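PDB 6YHH: beta-N-acetylglucosaminidase-like protein Glycoside hydrolase family 20 from Flavobacterium johnsoniae, which probably removes terminal N-acetylglucosamine residues from chitin-derived oligosaccharides, as a family 20 beta-N-acetylhexosaminidase. Local coordinates for residues A[88-98]-A[136-147]. Residues are numbered along the deposited sequence; the frame is centred on the assembly and turned at random.
Sequences LYEDESYSLDV and SQISDFPRFTWR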
loop_
_atom_site.group_PDB
_atom_site.type_symbol
_atom_site.label_atom_id
_atom_site.label_comp_id
_atom_site.label_asym_id
_atom_site.label_seq_id
_atom_site.Cartn_x
_atom_site.Cartn_y
_atom_site.Cartn_z
ATOM N N LEU A 88 12.486 -9.920 -26.407
ATOM C CA LEU A 88 11.666 -10.970 -26.944
ATOM C C LEU A 88 12.579 -12.120 -27.525
ATOM O O LEU A 88 13.809 -11.921 -27.718
ATOM C CB LEU A 88 10.915 -10.397 -28.123
ATOM C CG LEU A 88 10.044 -9.192 -27.850
ATOM C CD1 LEU A 88 9.287 -8.891 -29.150
ATOM C CD2 LEU A 88 9.122 -9.499 -26.689
ATOM N N TYR A 89 11.949 -13.252 -27.721
ATOM C CA TYR A 89 12.513 -14.487 -28.260
ATOM C C TYR A 89 13.574 -15.101 -27.392
ATOM O O TYR A 89 14.365 -15.884 -27.886
ATOM C CB TYR A 89 13.130 -14.227 -29.638
ATOM C CG TYR A 89 12.275 -13.455 -30.588
ATOM C CD1 TYR A 89 11.158 -14.087 -31.182
ATOM C CD2 TYR A 89 12.652 -12.202 -31.025
ATOM C CE1 TYR A 89 10.340 -13.409 -32.048
ATOM C CE2 TYR A 89 11.805 -11.481 -31.973
ATOM C CZ TYR A 89 10.668 -12.104 -32.441
ATOM O OH TYR A 89 9.868 -11.464 -33.429
ATOM N N GLU A 90 13.666 -14.778 -26.098
ATOM C CA GLU A 90 14.602 -15.455 -25.253
ATOM C C GLU A 90 14.132 -16.851 -24.948
ATOM O O GLU A 90 12.951 -17.148 -24.902
ATOM C CB GLU A 90 14.739 -14.706 -23.931
ATOM C CG GLU A 90 15.452 -13.401 -23.986
ATOM C CD GLU A 90 16.952 -13.605 -24.100
ATOM O OE1 GLU A 90 17.622 -14.228 -23.172
ATOM O OE2 GLU A 90 17.424 -13.191 -25.182
ATOM N N ASP A 91 15.090 -17.725 -24.680
ATOM C CA ASP A 91 14.789 -19.043 -24.176
ATOM C C ASP A 91 14.459 -18.918 -22.695
ATOM O O ASP A 91 15.350 -18.604 -21.857
ATOM C CB ASP A 91 16.039 -19.982 -24.343
ATOM C CG ASP A 91 15.781 -21.355 -23.877
ATOM O OD1 ASP A 91 14.853 -21.613 -23.127
ATOM O OD2 ASP A 91 16.568 -22.297 -24.178
ATOM N N GLU A 92 13.172 -19.044 -22.360
ATOM C CA GLU A 92 12.663 -18.835 -20.984
ATOM C C GLU A 92 12.313 -20.161 -20.362
ATOM O O GLU A 92 11.615 -20.225 -19.340
ATOM C CB GLU A 92 11.374 -17.943 -21.046
ATOM C CG GLU A 92 11.661 -16.539 -21.466
ATOM C CD GLU A 92 10.361 -15.757 -21.465
ATOM O OE1 GLU A 92 9.938 -15.406 -20.326
ATOM O OE2 GLU A 92 9.731 -15.588 -22.529
ATOM N N SER A 93 12.805 -21.236 -20.961
ATOM C CA SER A 93 12.481 -22.584 -20.465
ATOM C C SER A 93 13.199 -22.933 -19.163
ATOM O O SER A 93 14.207 -22.323 -18.821
ATOM C CB SER A 93 12.895 -23.653 -21.499
ATOM O OG SER A 93 14.307 -23.769 -21.740
ATOM N N TYR A 94 12.703 -23.957 -18.464
ATOM C CA TYR A 94 13.354 -24.450 -17.259
ATOM C C TYR A 94 12.815 -25.818 -16.992
ATOM O O TYR A 94 11.732 -26.185 -17.523
ATOM C CB TYR A 94 13.128 -23.537 -16.008
ATOM C CG TYR A 94 11.668 -23.518 -15.563
ATOM C CD1 TYR A 94 10.730 -22.661 -16.185
ATOM C CD2 TYR A 94 11.192 -24.415 -14.627
ATOM C CE1 TYR A 94 9.392 -22.716 -15.846
ATOM C CE2 TYR A 94 9.865 -24.475 -14.294
ATOM C CZ TYR A 94 8.948 -23.670 -14.901
ATOM O OH TYR A 94 7.610 -23.860 -14.572
ATOM N N SER A 95 13.565 -26.567 -16.151
ATOM C CA SER A 95 13.042 -27.784 -15.528
ATOM C C SER A 95 13.194 -27.667 -14.016
ATOM O O SER A 95 14.079 -26.966 -13.513
ATOM C CB SER A 95 13.746 -29.068 -16.000
ATOM O OG SER A 95 15.077 -28.965 -15.636
ATOM N N LEU A 96 12.239 -28.237 -13.350
ATOM C CA LEU A 96 12.143 -28.261 -11.914
ATOM C C LEU A 96 11.913 -29.692 -11.487
ATOM O O LEU A 96 10.958 -30.321 -11.862
ATOM C CB LEU A 96 10.935 -27.356 -11.438
ATOM C CG LEU A 96 10.510 -27.495 -9.980
ATOM C CD1 LEU A 96 11.714 -27.110 -9.103
ATOM C CD2 LEU A 96 9.312 -26.586 -9.663
ATOM N N ASP A 97 12.876 -30.195 -10.719
ATOM C CA ASP A 97 12.842 -31.561 -10.247
ATOM C C ASP A 97 12.898 -31.567 -8.718
ATOM O O ASP A 97 13.887 -31.060 -8.152
ATOM C CB ASP A 97 14.097 -32.248 -10.775
ATOM C CG ASP A 97 14.198 -33.668 -10.261
ATOM O OD1 ASP A 97 13.232 -34.392 -10.408
ATOM O OD2 ASP A 97 15.207 -34.021 -9.644
ATOM N N VAL A 98 11.869 -32.103 -8.127
ATOM C CA VAL A 98 11.710 -32.262 -6.705
ATOM C C VAL A 98 11.903 -33.773 -6.413
ATOM O O VAL A 98 11.103 -34.651 -6.851
ATOM C CB VAL A 98 10.346 -31.832 -6.162
ATOM C CG1 VAL A 98 10.328 -32.013 -4.674
ATOM C CG2 VAL A 98 10.068 -30.362 -6.539
ATOM N N SER A 136 8.239 -34.705 -7.903
ATOM C CA SER A 136 7.623 -34.369 -9.194
ATOM C C SER A 136 8.685 -33.885 -10.170
ATOM O O SER A 136 9.791 -33.440 -9.763
ATOM C CB SER A 136 6.561 -33.267 -8.949
ATOM O OG SER A 136 7.175 -32.145 -8.314
ATOM N N GLN A 137 8.313 -33.832 -11.460
ATOM C CA GLN A 137 9.173 -33.323 -12.486
ATOM C C GLN A 137 8.353 -32.465 -13.415
ATOM O O GLN A 137 7.293 -32.898 -13.869
ATOM C CB GLN A 137 9.837 -34.447 -13.346
ATOM C CG GLN A 137 10.629 -35.435 -12.510
ATOM C CD GLN A 137 9.724 -36.593 -12.065
ATOM O OE1 GLN A 137 8.982 -37.122 -12.885
ATOM N NE2 GLN A 137 9.727 -36.941 -10.765
ATOM N N ILE A 138 8.879 -31.265 -13.650
ATOM C CA ILE A 138 8.208 -30.288 -14.471
ATOM C C ILE A 138 9.174 -29.800 -15.472
ATOM O O ILE A 138 10.326 -29.477 -15.108
ATOM C CB ILE A 138 7.661 -29.116 -13.578
ATOM C CG1 ILE A 138 6.480 -29.555 -12.773
ATOM C CG2 ILE A 138 7.344 -27.866 -14.409
ATOM C CD1 ILE A 138 6.010 -28.579 -11.685
ATOM N N SER A 139 8.774 -29.662 -16.739
ATOM C CA SER A 139 9.569 -29.001 -17.709
ATOM C C SER A 139 8.638 -28.070 -18.460
ATOM O O SER A 139 7.492 -28.440 -18.787
ATOM C CB SER A 139 10.387 -29.949 -18.661
ATOM O OG SER A 139 9.545 -30.651 -19.425
ATOM N N ASP A 140 9.134 -26.853 -18.683
ATOM C CA ASP A 140 8.192 -25.768 -19.039
ATOM C C ASP A 140 8.826 -24.739 -19.922
ATOM O O ASP A 140 10.040 -24.636 -20.012
ATOM C CB ASP A 140 7.739 -25.103 -17.673
ATOM C CG ASP A 140 6.416 -24.380 -17.726
ATOM O OD1 ASP A 140 5.643 -24.514 -18.700
ATOM O OD2 ASP A 140 6.128 -23.679 -16.715
ATOM N N PHE A 141 7.975 -23.978 -20.600
ATOM C CA PHE A 141 8.389 -22.920 -21.463
ATOM C C PHE A 141 7.093 -22.210 -21.886
ATOM O O PHE A 141 6.015 -22.794 -21.833
ATOM C CB PHE A 141 9.104 -23.496 -22.747
ATOM C CG PHE A 141 8.267 -24.578 -23.481
ATOM C CD1 PHE A 141 8.352 -25.891 -23.134
ATOM C CD2 PHE A 141 7.308 -24.215 -24.431
ATOM C CE1 PHE A 141 7.560 -26.864 -23.742
ATOM C CE2 PHE A 141 6.550 -25.167 -25.101
ATOM C CZ PHE A 141 6.687 -26.507 -24.732
ATOM N N PRO A 142 7.232 -20.946 -22.363
ATOM C CA PRO A 142 6.051 -20.231 -22.766
ATOM C C PRO A 142 5.562 -20.509 -24.198
ATOM O O PRO A 142 6.374 -20.582 -25.149
ATOM C CB PRO A 142 6.527 -18.734 -22.681
ATOM C CG PRO A 142 7.984 -18.786 -22.955
ATOM C CD PRO A 142 8.422 -20.099 -22.383
ATOM N N ARG A 143 4.241 -20.460 -24.390
ATOM C CA ARG A 143 3.655 -20.504 -25.704
ATOM C C ARG A 143 3.932 -19.291 -26.541
ATOM O O ARG A 143 4.266 -19.425 -27.755
ATOM C CB ARG A 143 2.133 -20.733 -25.583
ATOM C CG ARG A 143 1.414 -20.886 -26.929
ATOM C CD ARG A 143 -0.090 -21.098 -26.734
ATOM N NE ARG A 143 -0.724 -21.065 -28.045
ATOM C CZ ARG A 143 -2.003 -20.699 -28.235
ATOM N NH1 ARG A 143 -2.774 -20.349 -27.215
ATOM N NH2 ARG A 143 -2.519 -20.603 -29.450
ATOM N N PHE A 144 3.883 -18.070 -25.957
ATOM C CA PHE A 144 4.131 -16.835 -26.694
ATOM C C PHE A 144 5.244 -16.106 -26.026
ATOM O O PHE A 144 5.368 -16.147 -24.753
ATOM C CB PHE A 144 2.876 -15.901 -26.675
ATOM C CG PHE A 144 1.690 -16.469 -27.413
ATOM C CD1 PHE A 144 1.672 -16.438 -28.808
ATOM C CD2 PHE A 144 0.599 -17.039 -26.751
ATOM C CE1 PHE A 144 0.584 -16.994 -29.498
ATOM C CE2 PHE A 144 -0.469 -17.560 -27.453
ATOM C CZ PHE A 144 -0.470 -17.516 -28.834
ATOM N N THR A 145 5.973 -15.364 -26.829
ATOM C CA THR A 145 7.076 -14.597 -26.273
ATOM C C THR A 145 6.717 -13.219 -25.615
ATOM O O THR A 145 7.480 -12.743 -24.790
ATOM C CB THR A 145 8.223 -14.397 -27.346
ATOM O OG1 THR A 145 9.457 -14.086 -26.697
ATOM C CG2 THR A 145 7.905 -13.325 -28.353
ATOM N N TRP A 146 5.603 -12.613 -26.024
ATOM C CA TRP A 146 5.137 -11.309 -25.536
ATOM C C TRP A 146 3.965 -11.591 -24.658
ATOM O O TRP A 146 2.939 -11.988 -25.129
ATOM C CB TRP A 146 4.752 -10.413 -26.738
ATOM C CG TRP A 146 4.377 -9.034 -26.353
ATOM C CD1 TRP A 146 3.378 -8.647 -25.463
ATOM C CD2 TRP A 146 4.991 -7.838 -26.822
ATOM N NE1 TRP A 146 3.327 -7.265 -25.380
ATOM C CE2 TRP A 146 4.333 -6.737 -26.152
ATOM C CE3 TRP A 146 6.055 -7.578 -27.677
ATOM C CZ2 TRP A 146 4.648 -5.436 -26.433
ATOM C CZ3 TRP A 146 6.411 -6.261 -27.912
ATOM C CH2 TRP A 146 5.679 -5.209 -27.282
ATOM N N ARG A 147 4.147 -11.472 -23.345
ATOM C CA ARG A 147 3.110 -11.775 -22.374
ATOM C C ARG A 147 3.022 -10.570 -21.413
ATOM O O ARG A 147 3.787 -10.449 -20.452
ATOM C CB ARG A 147 3.407 -13.060 -21.618
ATOM C CG ARG A 147 3.726 -14.213 -22.575
ATOM C CD ARG A 147 4.032 -15.480 -21.858
ATOM N NE ARG A 147 5.063 -15.361 -20.843
ATOM C CZ ARG A 147 6.364 -15.264 -21.101
ATOM N NH1 ARG A 147 6.822 -15.425 -22.350
ATOM N NH2 ARG A 147 7.198 -15.053 -20.145
HETATM O O HOH W 1 10.436 -16.037 -25.050
HETATM O O HOH W 2 8.524 -30.382 -10.003
#
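Arg147 and Glu92 meet end-on in a bidentate salt bridge on the packed side of the contact: NH2 reaches OE1 at 2.8 Å and NH1 reaches OE2 at 2.9 Å, both on the syn side of a carboxylate turned 35° from the guanidinium plane. A bend at chi3 (-53°) also lets NH1 donate to Phe144 O, while His115 is a second partner of Glu92 OE1. A lysine in place of Arg147 would probably lose the two-pronged grip, leaving one Glu92 oxygen without its arginine partner and the Phe144 carbonyl without its donor. Thr145 OG1 receives Tyr89 N at 2.8 Å and donates to a water that also bridges Glu90 O and Glu92 OE2. Further along, strands 94-98 and 136-140 pair antiparallel, Leu96 N meeting Ile138 O at 2.9 Å. Their buried face carries Tyr94, Leu96, Val98, Ser136, Ile138 and Asp140; the Tyr94 ring lies beside Asp140 CB, and its OH bonds Thr119 and, weakly, Asp140 OD2 at 2.6 Å. The other face is looser and partly exposed: Ser95 opposes Ser139, and Asp97 OD1 merely rests 3.5 Å from Gln137 CG. The arrangement is a junction typical of family 20 enzymes, a mixed-sheet domain 2 leading through a short loop into the first strand of the catalytic TIM barrel.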